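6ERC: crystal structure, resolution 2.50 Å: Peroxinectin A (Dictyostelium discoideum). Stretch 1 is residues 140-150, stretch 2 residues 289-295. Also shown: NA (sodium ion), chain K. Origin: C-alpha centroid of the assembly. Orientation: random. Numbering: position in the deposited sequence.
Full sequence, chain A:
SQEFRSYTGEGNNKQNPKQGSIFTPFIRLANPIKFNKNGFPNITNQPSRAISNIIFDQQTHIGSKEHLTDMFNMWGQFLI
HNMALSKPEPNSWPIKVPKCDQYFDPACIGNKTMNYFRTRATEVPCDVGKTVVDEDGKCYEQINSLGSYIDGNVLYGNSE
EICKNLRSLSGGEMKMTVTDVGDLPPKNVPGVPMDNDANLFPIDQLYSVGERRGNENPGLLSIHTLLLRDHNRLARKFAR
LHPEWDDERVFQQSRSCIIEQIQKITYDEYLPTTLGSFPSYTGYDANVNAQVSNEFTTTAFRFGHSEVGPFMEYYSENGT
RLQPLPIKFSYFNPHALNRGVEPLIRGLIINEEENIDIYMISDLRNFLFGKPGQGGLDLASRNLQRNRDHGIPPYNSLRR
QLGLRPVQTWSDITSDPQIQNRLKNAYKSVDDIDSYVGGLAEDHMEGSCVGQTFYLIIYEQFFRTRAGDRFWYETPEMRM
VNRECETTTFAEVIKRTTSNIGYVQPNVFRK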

ATOM      1  N   TYR A 140     -13.038  13.090  16.750  1.00 56.82           N
ATOM      2  CA  TYR A 140     -11.735  12.463  16.544  1.00 58.36           C
ATOM      3  C   TYR A 140     -11.485  12.181  15.077  1.00 58.06           C
ATOM      4  O   TYR A 140     -12.415  11.974  14.290  1.00 57.46           O
ATOM      5  CB  TYR A 140     -11.591  11.141  17.312  1.00 57.93           C
ATOM      6  CG  TYR A 140     -11.755  11.309  18.794  1.00 58.55           C
ATOM      7  CD1 TYR A 140     -12.962  11.023  19.395  1.00 59.30           C
ATOM      8  CD2 TYR A 140     -10.714  11.778  19.593  1.00 58.81           C
ATOM      9  CE1 TYR A 140     -13.142  11.179  20.748  1.00 59.84           C
ATOM     10  CE2 TYR A 140     -10.887  11.941  20.951  1.00 60.64           C
ATOM     11  CZ  TYR A 140     -12.098  11.640  21.528  1.00 60.46           C
ATOM     12  OH  TYR A 140     -12.259  11.802  22.885  1.00 62.59           O
ATOM     13  N   GLU A 141     -10.204  12.150  14.741  1.00 58.68           N
ATOM     14  CA  GLU A 141      -9.762  11.797  13.403  1.00 57.62           C
ATOM     15  C   GLU A 141      -8.535  10.906  13.486  1.00 57.68           C
ATOM     16  O   GLU A 141      -7.698  11.068  14.382  1.00 58.00           O
ATOM     17  CB  GLU A 141      -9.453  13.064  12.584  1.00 57.13           C
ATOM     18  CG  GLU A 141      -9.121  12.813  11.117  1.00 57.39           C
ATOM     19  CD  GLU A 141     -10.125  11.893  10.430  1.00 57.25           C
ATOM     20  OE1 GLU A 141      -9.908  10.661  10.440  1.00 55.57           O
ATOM     21  OE2 GLU A 141     -11.129  12.396   9.882  1.00 57.64           O
ATOM     22  N   GLN A 142      -8.462   9.936  12.575  1.00 56.86           N
ATOM     23  CA  GLN A 142      -7.328   9.028  12.573  1.00 57.80           C
ATOM     24  C   GLN A 142      -6.069   9.727  12.066  1.00 57.27           C
ATOM     25  O   GLN A 142      -6.124  10.689  11.289  1.00 55.87           O
ATOM     26  CB  GLN A 142      -7.619   7.785  11.723  1.00 57.42           C
ATOM     27  CG  GLN A 142      -8.438   6.704  12.432  1.00 57.38           C
ATOM     28  CD  GLN A 142      -9.904   7.070  12.579  1.00 57.20           C
ATOM     29  OE1 GLN A 142     -10.509   7.640  11.671  1.00 55.55           O
ATOM     30  NE2 GLN A 142     -10.482   6.743  13.727  1.00 57.32           N
ATOM     31  N   ILE A 143      -4.921   9.234  12.532  1.00 56.78           N
ATOM     32  CA  ILE A 143      -3.621   9.870  12.299  1.00 58.89           C
ATOM     33  C   ILE A 143      -2.848   9.070  11.262  1.00 57.19           C
ATOM     34  O   ILE A 143      -2.692   7.848  11.392  1.00 55.55           O
ATOM     35  CB  ILE A 143      -2.809  10.008  13.611  1.00 59.60           C
ATOM     36  CG1 ILE A 143      -3.376  11.148  14.497  1.00 58.62           C
ATOM     37  CG2 ILE A 143      -1.319  10.242  13.287  1.00 58.03           C
ATOM     38  CD1 ILE A 143      -2.742  12.526  14.259  1.00 58.75           C
ATOM     39  N   ASN A 144      -2.370   9.763  10.233  1.00 58.32           N
ATOM     40  CA  ASN A 144      -1.483   9.167   9.240  1.00 58.97           C
ATOM     41  C   ASN A 144      -0.052   9.220   9.763  1.00 57.04           C
ATOM     42  O   ASN A 144       0.556  10.294   9.833  1.00 56.34           O
ATOM     43  CB  ASN A 144      -1.586   9.890   7.893  1.00 56.41           C
ATOM     44  CG  ASN A 144      -0.823   9.180   6.792  1.00 55.75           C
ATOM     45  OD1 ASN A 144      -0.233   8.122   7.016  1.00 56.56           O
ATOM     46  ND2 ASN A 144      -0.839   9.746   5.602  1.00 54.45           N
ATOM     47  N   SER A 145       0.489   8.063  10.130  1.00 57.17           N
ATOM     48  CA  SER A 145       1.862   7.976  10.623  1.00 60.71           C
ATOM     49  C   SER A 145       2.881   7.879   9.492  1.00 59.17           C
ATOM     50  O   SER A 145       3.850   7.120   9.577  1.00 58.30           O
ATOM     51  CB  SER A 145       1.987   6.790  11.578  1.00 58.97           C
ATOM     52  OG  SER A 145       1.249   7.017  12.767  1.00 59.08           O
ATOM     53  N   LEU A 146       2.680   8.647   8.425  1.00 58.18           N
ATOM     54  CA  LEU A 146       3.567   8.632   7.273  1.00 59.01           C
ATOM     55  C   LEU A 146       3.306   9.887   6.454  1.00 59.33           C
ATOM     56  O   LEU A 146       2.189  10.411   6.443  1.00 57.14           O
ATOM     57  CB  LEU A 146       3.349   7.381   6.417  1.00 58.04           C
ATOM     58  CG  LEU A 146       4.589   6.755   5.783  1.00 57.71           C
ATOM     59  CD1 LEU A 146       5.439   6.056   6.832  1.00 58.54           C
ATOM     60  CD2 LEU A 146       4.183   5.785   4.692  1.00 58.65           C
ATOM     61  N   GLY A 147       4.346  10.367   5.776  1.00 59.70           N
ATOM     62  CA  GLY A 147       4.196  11.516   4.906  1.00 57.36           C
ATOM     63  C   GLY A 147       3.262  11.222   3.749  1.00 56.15           C
ATOM     64  O   GLY A 147       3.385  10.183   3.095  1.00 55.90           O
ATOM     65  N   SER A 148       2.324  12.133   3.485  1.00 55.85           N
ATOM     66  CA  SER A 148       1.318  11.904   2.457  1.00 54.87           C
ATOM     67  C   SER A 148       1.866  12.055   1.044  1.00 54.33           C
ATOM     68  O   SER A 148       1.231  11.584   0.094  1.00 52.19           O
ATOM     69  CB  SER A 148       0.146  12.868   2.650  1.00 54.56           C
ATOM     70  OG  SER A 148      -0.467  12.670   3.912  1.00 55.06           O
ATOM     71  N   TYR A 149       3.019  12.699   0.884  1.00 56.70           N
ATOM     72  CA  TYR A 149       3.593  12.910  -0.435  1.00 54.92           C
ATOM     73  C   TYR A 149       4.370  11.682  -0.886  1.00 52.96           C
ATOM     74  O   TYR A 149       4.952  10.954  -0.078  1.00 53.96           O
ATOM     75  CB  TYR A 149       4.518  14.129  -0.430  1.00 54.82           C
ATOM     76  CG  TYR A 149       3.832  15.417  -0.033  1.00 53.40           C
ATOM     77  CD1 TYR A 149       3.153  16.181  -0.972  1.00 52.87           C
ATOM     78  CD2 TYR A 149       3.870  15.869   1.278  1.00 54.24           C
ATOM     79  CE1 TYR A 149       2.523  17.358  -0.615  1.00 53.89           C
ATOM     80  CE2 TYR A 149       3.244  17.046   1.645  1.00 55.68           C
ATOM     81  CZ  TYR A 149       2.572  17.787   0.696  1.00 54.83           C
ATOM     82  OH  TYR A 149       1.947  18.960   1.060  1.00 53.93           O
ATOM     83  N   ILE A 150       4.361  11.449  -2.196  1.00 52.14           N
ATOM     84  CA  ILE A 150       5.223  10.439  -2.798  1.00 55.18           C
ATOM     85  C   ILE A 150       6.631  11.021  -2.824  1.00 56.52           C
ATOM     86  O   ILE A 150       6.998  11.749  -3.753  1.00 54.40           O
ATOM     87  CB  ILE A 150       4.735  10.042  -4.203  1.00 53.55           C
ATOM     88  CG1 ILE A 150       3.341   9.411  -4.112  1.00 52.30           C
ATOM     89  CG2 ILE A 150       5.706   9.068  -4.853  1.00 52.95           C
ATOM     90  CD1 ILE A 150       2.648   9.230  -5.445  1.00 51.19           C
ATOM     91  N   ASN A 289      -4.806  20.260  -1.086  1.00 53.19           N
ATOM     92  CA  ASN A 289      -4.245  19.510   0.030  1.00 53.39           C
ATOM     93  C   ASN A 289      -3.937  18.092  -0.435  1.00 52.25           C
ATOM     94  O   ASN A 289      -4.840  17.363  -0.858  1.00 51.16           O
ATOM     95  CB  ASN A 289      -5.210  19.494   1.215  1.00 52.71           C
ATOM     96  CG  ASN A 289      -4.617  18.831   2.444  1.00 52.66           C
ATOM     97  OD1 ASN A 289      -3.454  18.437   2.452  1.00 53.42           O
ATOM     98  ND2 ASN A 289      -5.416  18.717   3.495  1.00 54.22           N
ATOM     99  N   ALA A 290      -2.663  17.709  -0.362  1.00 54.24           N
ATOM    100  CA  ALA A 290      -2.228  16.385  -0.784  1.00 53.31           C
ATOM    101  C   ALA A 290      -2.445  15.315   0.279  1.00 52.55           C
ATOM    102  O   ALA A 290      -2.208  14.135  -0.002  1.00 52.04           O
ATOM    103  CB  ALA A 290      -0.746  16.423  -1.164  1.00 53.94           C
ATOM    104  N   GLN A 291      -2.881  15.694   1.481  1.00 53.36           N
ATOM    105  CA  GLN A 291      -3.079  14.735   2.559  1.00 52.57           C
ATOM    106  C   GLN A 291      -3.970  13.588   2.097  1.00 52.52           C
ATOM    107  O   GLN A 291      -4.919  13.786   1.335  1.00 51.23           O
ATOM    108  CB  GLN A 291      -3.700  15.434   3.771  1.00 53.56           C
ATOM    109  CG  GLN A 291      -3.841  14.562   5.011  1.00 54.66           C
ATOM    110  CD  GLN A 291      -2.529  14.358   5.738  1.00 55.76           C
ATOM    111  OE1 GLN A 291      -1.674  15.244   5.761  1.00 57.44           O
ATOM    112  NE2 GLN A 291      -2.363  13.188   6.342  1.00 54.86           N
ATOM    113  N   VAL A 292      -3.654  12.378   2.564  1.00 51.80           N
ATOM    114  CA  VAL A 292      -4.415  11.201   2.166  1.00 53.23           C
ATOM    115  C   VAL A 292      -5.800  11.242   2.802  1.00 53.53           C
ATOM    116  O   VAL A 292      -5.971  11.694   3.942  1.00 53.26           O
ATOM    117  CB  VAL A 292      -3.663   9.916   2.557  1.00 54.05           C
ATOM    118  CG1 VAL A 292      -4.511   8.676   2.258  1.00 52.50           C
ATOM    119  CG2 VAL A 292      -2.328   9.838   1.832  1.00 52.39           C
ATOM    120  N   SER A 293      -6.797  10.765   2.066  1.00 51.92           N
ATOM    121  CA  SER A 293      -8.153  10.678   2.585  1.00 52.64           C
ATOM    122  C   SER A 293      -8.345   9.366   3.331  1.00 52.39           C
ATOM    123  O   SER A 293      -7.761   8.335   2.987  1.00 50.71           O
ATOM    124  CB  SER A 293      -9.180  10.781   1.458  1.00 51.79           C
ATOM    125  OG  SER A 293      -9.157   9.617   0.651  1.00 50.40           O
ATOM    126  N   ASN A 294      -9.188   9.415   4.363  1.00 53.46           N
ATOM    127  CA  ASN A 294      -9.435   8.230   5.173  1.00 53.80           C
ATOM    128  C   ASN A 294     -10.053   7.112   4.349  1.00 52.31           C
ATOM    129  O   ASN A 294      -9.755   5.934   4.576  1.00 52.33           O
ATOM    130  CB  ASN A 294     -10.341   8.588   6.350  1.00 54.14           C
ATOM    131  CG  ASN A 294     -10.112   7.700   7.548  1.00 54.14           C
ATOM    132  OD1 ASN A 294     -10.145   6.473   7.442  1.00 54.48           O
ATOM    133  ND2 ASN A 294      -9.861   8.315   8.698  1.00 55.06           N
ATOM    134  N   GLU A 295     -10.901   7.457   3.381  1.00 50.52           N
ATOM    135  CA  GLU A 295     -11.548   6.437   2.565  1.00 51.51           C
ATOM    136  C   GLU A 295     -10.576   5.817   1.571  1.00 51.14           C
ATOM    137  O   GLU A 295     -10.719   4.641   1.222  1.00 50.85           O
ATOM    138  CB  GLU A 295     -12.747   7.030   1.825  1.00 53.40           C
ATOM    139  CG  GLU A 295     -13.830   7.609   2.730  1.00 52.62           C
ATOM    140  CD  GLU A 295     -13.483   8.994   3.254  1.00 53.34           C
ATOM    141  OE1 GLU A 295     -12.326   9.429   3.075  1.00 51.16           O
ATOM    142  OE2 GLU A 295     -14.372   9.648   3.840  1.00 54.92           O
TER
HETATM  143 NA    NA K 609       5.620   9.719   1.787  1.00 57.05          NA
HETATM  144  O   HOH W   1      -0.617  19.838  -0.036  1.00 42.95           O

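Residues 140-150 and 289-295 lie far apart in the chain but meet over a small contact, burying 351 Å² counted on both sides. Three residues cover the most surface: Ser-148, Asn-294 and Ala-290.

Ser-148 sits in the loop that follows the strand of the first stretch. Its CA-to-CB bond points toward the second stretch, and its CA lies 5.2 Å from the CA of Gln-291. The chi1 rotamer is m. The backbone N of Val-292 donates a weak hydrogen bond to OG of Ser-148, at 3.5 Å. The NE2 atom of Gln-291 comes closer to Ser-148 OG, at 3.1 Å, but the angle is poor and this is not a hydrogen bond. A serine suits this place because it is small enough to lie close against the backbone and still offers an oxygen to a buried amide. The CB of Ser-148 also packs 3.8 Å from the backbone O of Ala-290.

Asn-294, in the first turn of a helix, makes the stronger polar link. Its CA-to-CB bond points toward the strand, with chi1 in t. ND2 of Asn-294 donates to OE1 of Glu-141 at 2.9 Å and to OE1 of Gln-142 at 3.1 Å. An amide nitrogen has two hydrogens, so one side chain can serve both acceptors. The CB of Gln-142 points toward Asn-294, whereas that of Glu-141 points sideways and the end of its side chain comes nearer. Glu-141 OE1 also accepts from the backbone N of Gln-142, at 2.7 Å, which helps to fix the carboxylate. These polar groups are buried, so such pairing matters.

Ala-290 supplies the apolar part. The CB of Ala-290 points toward the first stretch and lies 3.4 Å from CE1 of Tyr-149, approaching the ring obliquely. The short methyl side chain lets the ring come this close. A water joins the same two residues: its oxygen donates to OH of Tyr-149 at 2.9 Å and accepts from N of Ala-290 at 3.0 Å.

Asn-144, Gln-291 and Val-292 add further contacts. Asn-144 CB is 3.7 Å from NE2 of Gln-291, and Asn-144 ND2 is 4.1 Å from CG2 of Val-292. Gln-291 starts away from the first stretch, but its side chain, with chi1 in t and chi2 in p, brings its end back to it.

A sodium ion binds the backbone O of Gly-147 at 2.6 Å and the backbone O of Tyr-149 at 2.3 Å. These two ligands bracket Ser-148 in sequence and tie down its loop.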